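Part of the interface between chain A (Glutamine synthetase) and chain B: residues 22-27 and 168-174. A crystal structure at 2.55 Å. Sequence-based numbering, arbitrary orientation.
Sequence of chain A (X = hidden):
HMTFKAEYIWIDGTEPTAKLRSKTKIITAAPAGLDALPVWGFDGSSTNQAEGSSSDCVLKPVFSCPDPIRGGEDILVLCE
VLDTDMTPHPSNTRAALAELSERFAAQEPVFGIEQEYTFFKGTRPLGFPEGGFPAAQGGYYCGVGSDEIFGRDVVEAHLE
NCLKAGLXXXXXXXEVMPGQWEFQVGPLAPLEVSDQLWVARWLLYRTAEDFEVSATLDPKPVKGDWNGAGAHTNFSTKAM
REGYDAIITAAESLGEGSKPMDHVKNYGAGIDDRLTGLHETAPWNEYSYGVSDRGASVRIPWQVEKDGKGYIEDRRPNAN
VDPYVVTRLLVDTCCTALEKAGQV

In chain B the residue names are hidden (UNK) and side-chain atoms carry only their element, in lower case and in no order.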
ATOM      1  N   SER A  22     -18.771 -28.308  16.513  1.00 29.03           N
ATOM      2  CA  SER A  22     -20.057 -27.774  16.889  1.00 29.35           C
ATOM      3  C   SER A  22     -20.990 -27.549  15.709  1.00 29.86           C
ATOM      4  O   SER A  22     -20.545 -27.328  14.571  1.00 29.98           O
ATOM      5  CB  SER A  22     -19.888 -26.499  17.718  1.00 29.14           C
ATOM      6  OG  SER A  22     -19.944 -25.353  16.899  1.00 29.02           O
ATOM      7  N   LYS A  23     -22.281 -27.738  15.990  1.00 29.91           N
ATOM      8  CA  LYS A  23     -23.364 -27.290  15.123  1.00 29.69           C
ATOM      9  C   LYS A  23     -24.605 -26.842  15.906  1.00 30.15           C
ATOM     10  O   LYS A  23     -24.785 -27.170  17.091  1.00 30.21           O
ATOM     11  CB  LYS A  23     -23.715 -28.333  14.062  1.00 29.36           C
ATOM     12  CG  LYS A  23     -23.793 -29.732  14.530  1.00 29.50           C
ATOM     13  CD  LYS A  23     -24.218 -30.631  13.394  1.00 30.23           C
ATOM     14  CE  LYS A  23     -24.237 -32.069  13.862  1.00 31.58           C
ATOM     15  NZ  LYS A  23     -25.387 -32.822  13.291  1.00 32.66           N
ATOM     16  N   THR A  24     -25.472 -26.128  15.196  1.00 30.24           N
ATOM     17  CA  THR A  24     -26.663 -25.512  15.757  1.00 29.76           C
ATOM     18  C   THR A  24     -27.917 -26.295  15.490  1.00 30.73           C
ATOM     19  O   THR A  24     -28.193 -26.693  14.343  1.00 31.01           O
ATOM     20  CB  THR A  24     -26.879 -24.090  15.191  1.00 28.67           C
ATOM     21  OG1 THR A  24     -25.659 -23.333  15.247  1.00 28.18           O
ATOM     22  CG2 THR A  24     -28.025 -23.377  15.909  1.00 28.04           C
ATOM     23  N   LYS A  25     -28.690 -26.480  16.552  1.00 31.45           N
ATOM     24  CA  LYS A  25     -29.979 -27.133  16.454  1.00 32.50           C
ATOM     25  C   LYS A  25     -31.053 -26.114  16.849  1.00 32.62           C
ATOM     26  O   LYS A  25     -30.916 -25.392  17.856  1.00 31.76           O
ATOM     27  CB  LYS A  25     -30.016 -28.331  17.403  1.00 33.69           C
ATOM     28  CG  LYS A  25     -31.247 -29.218  17.320  1.00 34.63           C
ATOM     29  CD  LYS A  25     -30.947 -30.524  18.066  1.00 35.68           C
ATOM     30  CE  LYS A  25     -32.013 -31.595  17.835  1.00 36.72           C
ATOM     31  NZ  LYS A  25     -31.610 -32.539  16.727  1.00 36.99           N
ATOM     32  N   ILE A  26     -32.119 -26.050  16.060  1.00 33.81           N
ATOM     33  CA  ILE A  26     -33.220 -25.157  16.377  1.00 35.17           C
ATOM     34  C   ILE A  26     -34.302 -25.950  17.049  1.00 37.70           C
ATOM     35  O   ILE A  26     -34.846 -26.880  16.459  1.00 38.43           O
ATOM     36  CB  ILE A  26     -33.787 -24.502  15.114  1.00 34.50           C
ATOM     37  CG1 ILE A  26     -32.660 -23.794  14.334  1.00 34.12           C
ATOM     38  CG2 ILE A  26     -34.920 -23.555  15.482  1.00 34.17           C
ATOM     39  CD1 ILE A  26     -32.029 -22.615  15.076  1.00 33.68           C
ATOM     40  N   ILE A  27     -34.639 -25.575  18.273  1.00 39.52           N
ATOM     41  CA  ILE A  27     -35.566 -26.382  19.048  1.00 41.41           C
ATOM     42  C   ILE A  27     -36.840 -25.606  19.333  1.00 43.61           C
ATOM     43  O   ILE A  27     -36.785 -24.455  19.765  1.00 42.97           O
ATOM     44  CB  ILE A  27     -34.919 -26.806  20.376  1.00 41.17           C
ATOM     45  CG1 ILE A  27     -33.704 -27.686  20.080  1.00 41.36           C
ATOM     46  CG2 ILE A  27     -35.934 -27.486  21.309  1.00 40.82           C
ATOM     47  CD1 ILE A  27     -33.052 -28.240  21.299  1.00 41.73           C
TER
ATOM     48  N   UNK B 168     -39.009 -22.217   8.468  1.00 28.13           N
ATOM     49  CA  UNK B 168     -38.745 -23.414   9.228  1.00 29.03           C
ATOM     50  C   UNK B 168     -37.335 -23.944   9.076  1.00 29.81           C
ATOM     51  O   UNK B 168     -37.118 -24.925   8.366  1.00 30.76           O
ATOM     52  N   UNK B 169     -36.394 -23.345   9.802  1.00 29.39           N
ATOM     53  CA  UNK B 169     -35.004 -23.787   9.783  1.00 28.67           C
ATOM     54  C   UNK B 169     -34.800 -24.702  10.975  1.00 28.85           C
ATOM     55  O   UNK B 169     -35.107 -24.313  12.103  1.00 29.81           O
ATOM     56  c   UNK B 169     -34.335 -21.506   8.886  1.00 26.61           C
ATOM     57  c   UNK B 169     -34.100 -21.952   7.453  1.00 25.92           C
ATOM     58  c   UNK B 169     -32.572 -23.036   9.815  1.00 27.44           C
ATOM     59  c   UNK B 169     -34.036 -22.586   9.932  1.00 27.76           C
ATOM     60  N   UNK B 170     -34.251 -25.891  10.744  1.00 27.99           N
ATOM     61  CA  UNK B 170     -34.046 -26.847  11.836  1.00 27.62           C
ATOM     62  C   UNK B 170     -32.597 -26.821  12.350  1.00 28.41           C
ATOM     63  O   UNK B 170     -32.340 -27.227  13.499  1.00 29.24           O
ATOM     64  o   UNK B 170     -34.026 -28.638  10.113  1.00 26.41           O
ATOM     65  c   UNK B 170     -34.455 -28.281  11.422  1.00 26.68           C
ATOM     66  N   UNK B 171     -31.650 -26.398  11.511  1.00 27.64           N
ATOM     67  CA  UNK B 171     -30.266 -26.349  11.947  1.00 27.08           C
ATOM     68  C   UNK B 171     -29.341 -25.715  10.929  1.00 26.72           C
ATOM     69  O   UNK B 171     -29.714 -25.503   9.768  1.00 27.17           O
ATOM     70  N   UNK B 172     -28.127 -25.404  11.374  1.00 25.94           N
ATOM     71  CA  UNK B 172     -27.047 -24.981  10.496  1.00 25.34           C
ATOM     72  C   UNK B 172     -25.765 -25.628  10.967  1.00 25.51           C
ATOM     73  O   UNK B 172     -25.638 -26.009  12.140  1.00 25.83           O
ATOM     74  c   UNK B 172     -26.553 -22.913  11.890  1.00 34.29           C
ATOM     75  c   UNK B 172     -25.619 -21.755  11.930  1.00 34.21           C
ATOM     76  c   UNK B 172     -26.851 -23.422  10.481  1.00 33.94           C
ATOM     77  c   UNK B 172     -28.075 -22.680   9.934  1.00 33.42           C
ATOM     78  N   UNK B 173     -24.838 -25.802  10.034  1.00 25.36           N
ATOM     79  CA  UNK B 173     -23.485 -26.240  10.358  1.00 25.68           C
ATOM     80  C   UNK B 173     -22.447 -25.771   9.331  1.00 25.40           C
ATOM     81  O   UNK B 173     -22.763 -25.521   8.151  1.00 24.39           O
ATOM     82  c   UNK B 173     -23.415 -27.757  10.537  1.00 26.24           C
ATOM     83  o   UNK B 173     -24.841 -28.761   8.876  1.00 27.07           O
ATOM     84  n   UNK B 173     -22.609 -28.855   8.514  1.00 26.86           N
ATOM     85  c   UNK B 173     -23.680 -28.514   9.239  1.00 26.89           C
ATOM     86  N   UNK B 174     -21.192 -25.741   9.779  1.00 26.28           N
ATOM     87  CA  UNK B 174     -20.070 -25.437   8.906  1.00 26.81           C
ATOM     88  C   UNK B 174     -19.731 -26.723   8.148  1.00 27.46           C
ATOM     89  O   UNK B 174     -19.696 -27.822   8.744  1.00 27.39           O
ATOM     90  c   UNK B 174     -18.863 -24.931   9.720  1.00 26.79           C
TER
HETATM   91  O   HOH W   1     -20.993 -25.650  12.853  1.00 16.79           O

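Position 168 of chain B has backbone atoms alone, with no side-chain atom and no contact with the chain A stretch; it is G168(B), in the loop before the strand.

Position 169 carries four carbons, forked at the first, with one arm two carbons long. That beta-branched, all-carbon pattern is isoleucine, I169(B). The nearest approach of its side chain to the chain A stretch is I169(B) CG2 to I26(A) CG1, 4.6 Å, and the near contact is made by its backbone instead: I26(A) CB lies 3.3 Å from I169(B) O.

Position 170 has one carbon followed by one oxygen, unbranched, which identifies serine. The CA-to-CB bond of S170(B) points away from chain A, and its hydroxyl is hydrogen-bonded elsewhere in the structure. The backbone faces the partner: I26(A) N donates to S170(B) O at 2.8 Å, with an N-H...O angle of 164°, the shortest of the three direct hydrogen bonds.

Position 171 again lacks side-chain atoms, so it is glycine. The strands run close here, with the CA atoms of K25(A) and G171(B) 4.6 Å apart in a non-hydrogen-bonded pair, and T24(A) O only 3.2 Å from G171(B) CA. An ideally placed CB would fall 2.8 Å from T24(A) O, a clash, so the bare CA suits this backbone path.

Position 172 shows four carbons, forked at the first, one arm two carbons long: isoleucine again. Its CG1 approaches T24(A) OG1 at 3.5 Å, both side chains lying on the same face of the sheet. I172(B) and T24(A) form a hydrogen-bonded pair: T24(A) N donates to I172(B) O at 3.1 Å (159°), and I172(B) N donates to T24(A) O at 3.2 Å (147°).

Position 173 has two carbons, the second bearing one oxygen and one nitrogen. This short amide is asparagine. N173(B) CB packs 3.6 Å from K23(A) CB, while N173(B) ND2 donates to the backbone O of position 174 at 3.1 Å, a bond within its own strand.

Position 174 has a single side-chain carbon, hence alanine. A water bridges the chains beside it, donating to S22(A) O at 2.4 Å and accepting from A174(B) N at 3.1 Å.

The contact is therefore an antiparallel strand pairing, with N-to-C directions at 171° and axes approaching to 4.6 Å. Three backbone hydrogen bonds set the register, and the water links the strands beyond the direct bonds. Packing of T24(A) against I172(B) and of I26(A) against the backbone of I169(B) contributes to the 336 Å² buried between the stretches.

Chain B 168-174: GISGINA
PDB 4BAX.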